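Local coordinates for protein acyl-CoA thioester hydrolase ybgC (Escherichia coli K-12, PDB 3GRH) that is a putative thioesterase of the outer membrane, a lipoprotein of the pectinesterase family that neither binds pectin nor has pectinesterase activity, at residues A[29-40]-A[404-415]. Sequence-based numbering, arbitrary orientation.
Sequences QTAPGTSSRPIL and MWEYNNRGVGSK
Glu406 reaches across to Ile39, Arg37 and Gln29. Glu406 CB lies 3.6 Å from Ile39 CD1. With CG set beside the backbone N (chi1 -72°) and the chain extended beyond it, the carboxylate arrives alongside the Arg37 guanidinium, their planes nearly coplanar. Glu406 OE2 offers its syn lone pair to Arg37 NE at 2.7 Å, closing a salt bridge, and also accepts from a water that bridges to Pro38 O. Glu406 OE1 takes Arg37 NH2 at 2.9 Å on its syn side and Gln29 NE2, almost straight (170°), from above the carboxylate plane. The backbone here belongs to strand 403-407, the outermost strand at one end of a long sheet of the parallel beta-helix. Ile39 pairs with Glu406 in a single parallel bridge, Leu40 N donating to Glu406 O at 2.9 Å, so residues 38-40 pair with this outer edge. Arg37 NH1 and NH2 converge end-on upon Gly413 O, the NH2 bond measuring 2.8 Å. A methionine in place of Arg37 would probably leave the Glu406 carboxylate without its countercharge and Gly413 O without this pair of donors. Gln29 NE2 also reaches Ser414 O at 3.1 Å, while its OE1 accepts Asn409 N from above the amide plane.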
# COMPACT_ATOMS: atom_id res chain seq x y z
N GLN A 29 5.60 -12.03 22.99
CA GLN A 29 6.61 -11.10 22.54
C GLN A 29 6.91 -10.09 23.66
O GLN A 29 6.01 -9.41 24.15
CB GLN A 29 6.12 -10.34 21.29
CG GLN A 29 5.89 -11.20 20.11
CD GLN A 29 5.79 -10.39 18.84
OE1 GLN A 29 5.12 -9.35 18.84
NE2 GLN A 29 6.35 -10.90 17.74
N THR A 30 8.17 -10.06 24.09
CA THR A 30 8.58 -9.28 25.28
C THR A 30 9.68 -8.34 24.87
O THR A 30 10.61 -8.76 24.18
CB THR A 30 8.95 -10.14 26.52
OG1 THR A 30 10.36 -10.33 26.61
CG2 THR A 30 8.24 -11.52 26.55
N ALA A 31 9.51 -7.06 25.21
CA ALA A 31 10.48 -6.02 24.93
C ALA A 31 11.77 -6.26 25.75
O ALA A 31 11.72 -6.68 26.91
CB ALA A 31 9.92 -4.67 25.24
N PRO A 32 12.95 -5.93 25.19
CA PRO A 32 13.15 -5.22 23.95
C PRO A 32 13.29 -6.05 22.71
O PRO A 32 13.51 -5.45 21.64
CB PRO A 32 14.44 -4.50 24.22
CG PRO A 32 15.20 -5.49 24.98
CD PRO A 32 14.22 -6.17 25.88
N GLY A 33 13.18 -7.37 22.85
CA GLY A 33 13.32 -8.33 21.79
C GLY A 33 14.78 -8.59 21.54
O GLY A 33 15.64 -8.53 22.47
N THR A 34 15.07 -8.94 20.29
CA THR A 34 16.41 -9.22 19.87
C THR A 34 16.87 -8.32 18.76
O THR A 34 16.10 -7.57 18.18
CB THR A 34 16.51 -10.66 19.40
OG1 THR A 34 15.79 -10.85 18.21
CG2 THR A 34 15.97 -11.57 20.40
N SER A 35 18.16 -8.35 18.46
CA SER A 35 18.68 -7.61 17.34
C SER A 35 18.01 -7.98 16.03
O SER A 35 17.97 -7.14 15.09
CB SER A 35 20.19 -7.84 17.22
OG SER A 35 20.77 -7.33 18.37
N SER A 36 17.55 -9.22 15.92
CA SER A 36 16.88 -9.65 14.69
C SER A 36 15.40 -9.31 14.67
O SER A 36 14.80 -9.32 13.64
CB SER A 36 17.05 -11.13 14.49
OG SER A 36 18.44 -11.37 14.21
N ARG A 37 14.82 -9.11 15.84
CA ARG A 37 13.36 -8.96 16.01
C ARG A 37 13.07 -8.06 17.21
O ARG A 37 12.74 -8.52 18.30
CB ARG A 37 12.68 -10.31 16.19
CG ARG A 37 11.21 -10.24 16.05
CD ARG A 37 10.60 -11.65 15.95
NE ARG A 37 9.26 -11.58 15.42
CZ ARG A 37 8.56 -12.57 14.95
NH1 ARG A 37 9.03 -13.83 15.00
NH2 ARG A 37 7.35 -12.31 14.47
N PRO A 38 13.22 -6.77 17.02
CA PRO A 38 12.98 -5.89 18.12
C PRO A 38 11.49 -5.73 18.44
O PRO A 38 10.67 -5.64 17.54
CB PRO A 38 13.53 -4.54 17.66
CG PRO A 38 14.02 -4.72 16.34
CD PRO A 38 13.77 -6.09 15.83
N ILE A 39 11.21 -5.66 19.73
CA ILE A 39 9.87 -5.65 20.27
C ILE A 39 9.75 -4.41 21.12
O ILE A 39 10.54 -4.17 21.97
CB ILE A 39 9.55 -6.89 21.13
CG1 ILE A 39 9.73 -8.20 20.33
CG2 ILE A 39 8.13 -6.80 21.70
CD1 ILE A 39 8.88 -8.39 19.09
N LEU A 40 8.72 -3.62 20.86
CA LEU A 40 8.43 -2.39 21.59
C LEU A 40 7.86 -2.64 22.97
O LEU A 40 7.18 -3.63 23.23
CB LEU A 40 7.37 -1.56 20.84
CG LEU A 40 7.72 -1.05 19.47
CD1 LEU A 40 6.55 -0.30 18.81
CD2 LEU A 40 9.00 -0.22 19.56
N MET A 404 11.98 -1.01 12.10
CA MET A 404 10.99 -2.07 11.90
C MET A 404 10.76 -2.80 13.24
O MET A 404 11.66 -3.41 13.83
CB MET A 404 11.49 -2.93 10.71
CG MET A 404 11.76 -2.01 9.61
SD MET A 404 12.96 -2.47 8.51
CE MET A 404 11.74 -3.06 7.47
N TRP A 405 9.53 -2.69 13.71
CA TRP A 405 9.16 -3.07 15.07
C TRP A 405 7.88 -3.88 15.19
O TRP A 405 7.04 -3.80 14.31
CB TRP A 405 8.89 -1.82 15.91
CG TRP A 405 9.84 -0.68 15.75
CD1 TRP A 405 9.67 0.35 14.97
CD2 TRP A 405 11.12 -0.48 16.41
NE1 TRP A 405 10.73 1.25 15.10
CE2 TRP A 405 11.66 0.72 15.93
CE3 TRP A 405 11.87 -1.22 17.32
CZ2 TRP A 405 12.88 1.23 16.38
CZ3 TRP A 405 13.09 -0.71 17.75
CH2 TRP A 405 13.58 0.47 17.32
N GLU A 406 7.79 -4.67 16.28
CA GLU A 406 6.61 -5.43 16.58
C GLU A 406 6.18 -5.15 17.97
O GLU A 406 6.97 -4.78 18.81
CB GLU A 406 6.88 -6.89 16.47
CG GLU A 406 7.05 -7.35 15.03
CD GLU A 406 7.28 -8.78 15.00
OE1 GLU A 406 6.33 -9.65 15.15
OE2 GLU A 406 8.48 -9.05 14.99
N TYR A 407 4.90 -5.27 18.21
CA TYR A 407 4.30 -5.18 19.55
C TYR A 407 3.05 -6.05 19.71
O TYR A 407 2.13 -5.98 18.89
CB TYR A 407 3.91 -3.75 19.84
CG TYR A 407 3.26 -3.52 21.18
CD1 TYR A 407 3.97 -3.66 22.34
CD2 TYR A 407 1.91 -3.14 21.26
CE1 TYR A 407 3.39 -3.43 23.55
CE2 TYR A 407 1.32 -2.96 22.47
CZ TYR A 407 2.08 -3.07 23.61
OH TYR A 407 1.47 -2.86 24.82
N ASN A 408 3.08 -6.96 20.69
CA ASN A 408 1.85 -7.71 21.04
C ASN A 408 1.25 -8.56 19.89
O ASN A 408 0.03 -8.66 19.73
CB ASN A 408 0.80 -6.74 21.57
CG ASN A 408 -0.24 -7.44 22.38
OD1 ASN A 408 0.07 -8.36 23.15
ND2 ASN A 408 -1.51 -7.04 22.22
N ASN A 409 2.12 -9.21 19.14
CA ASN A 409 1.63 -10.10 18.07
C ASN A 409 1.48 -11.50 18.60
O ASN A 409 2.06 -11.86 19.63
CB ASN A 409 2.52 -10.04 16.86
CG ASN A 409 2.62 -8.65 16.25
OD1 ASN A 409 3.72 -8.20 15.84
ND2 ASN A 409 1.51 -8.02 16.08
N ARG A 410 0.71 -12.29 17.86
CA ARG A 410 0.38 -13.66 18.24
C ARG A 410 0.47 -14.55 17.01
O ARG A 410 0.76 -14.10 15.92
CB ARG A 410 -1.01 -13.70 18.82
CG ARG A 410 -2.11 -13.37 17.88
CD ARG A 410 -3.41 -13.14 18.62
NE ARG A 410 -4.52 -13.01 17.70
CZ ARG A 410 -4.83 -11.86 17.11
NH1 ARG A 410 -4.19 -10.76 17.43
NH2 ARG A 410 -5.80 -11.81 16.23
N GLY A 411 0.26 -15.84 17.21
CA GLY A 411 0.45 -16.76 16.11
C GLY A 411 1.79 -17.46 16.18
O GLY A 411 2.72 -17.01 16.84
N VAL A 412 1.89 -18.59 15.51
CA VAL A 412 3.13 -19.36 15.50
C VAL A 412 4.31 -18.52 15.00
O VAL A 412 5.43 -18.71 15.43
CB VAL A 412 2.99 -20.61 14.61
CG1 VAL A 412 4.24 -21.42 14.70
CG2 VAL A 412 1.77 -21.44 15.00
N GLY A 413 4.04 -17.61 14.07
CA GLY A 413 5.08 -16.79 13.48
C GLY A 413 5.50 -15.62 14.35
O GLY A 413 6.43 -14.87 14.01
N SER A 414 4.88 -15.49 15.52
CA SER A 414 5.25 -14.43 16.47
C SER A 414 6.31 -14.82 17.48
O SER A 414 6.86 -13.94 18.17
CB SER A 414 4.02 -13.90 17.22
OG SER A 414 3.52 -14.80 18.18
N LYS A 415 6.60 -16.11 17.55
CA LYS A 415 7.48 -16.69 18.55
C LYS A 415 8.85 -16.81 17.93
O LYS A 415 9.37 -15.82 17.41
CB LYS A 415 6.95 -18.10 18.89
CG LYS A 415 5.46 -18.09 19.31
CD LYS A 415 4.93 -19.47 19.67
CE LYS A 415 4.07 -19.47 20.95
NZ LYS A 415 4.76 -20.10 22.11
O HOH W 1 4.59 -7.30 23.08
O HOH W 2 10.50 -6.89 15.09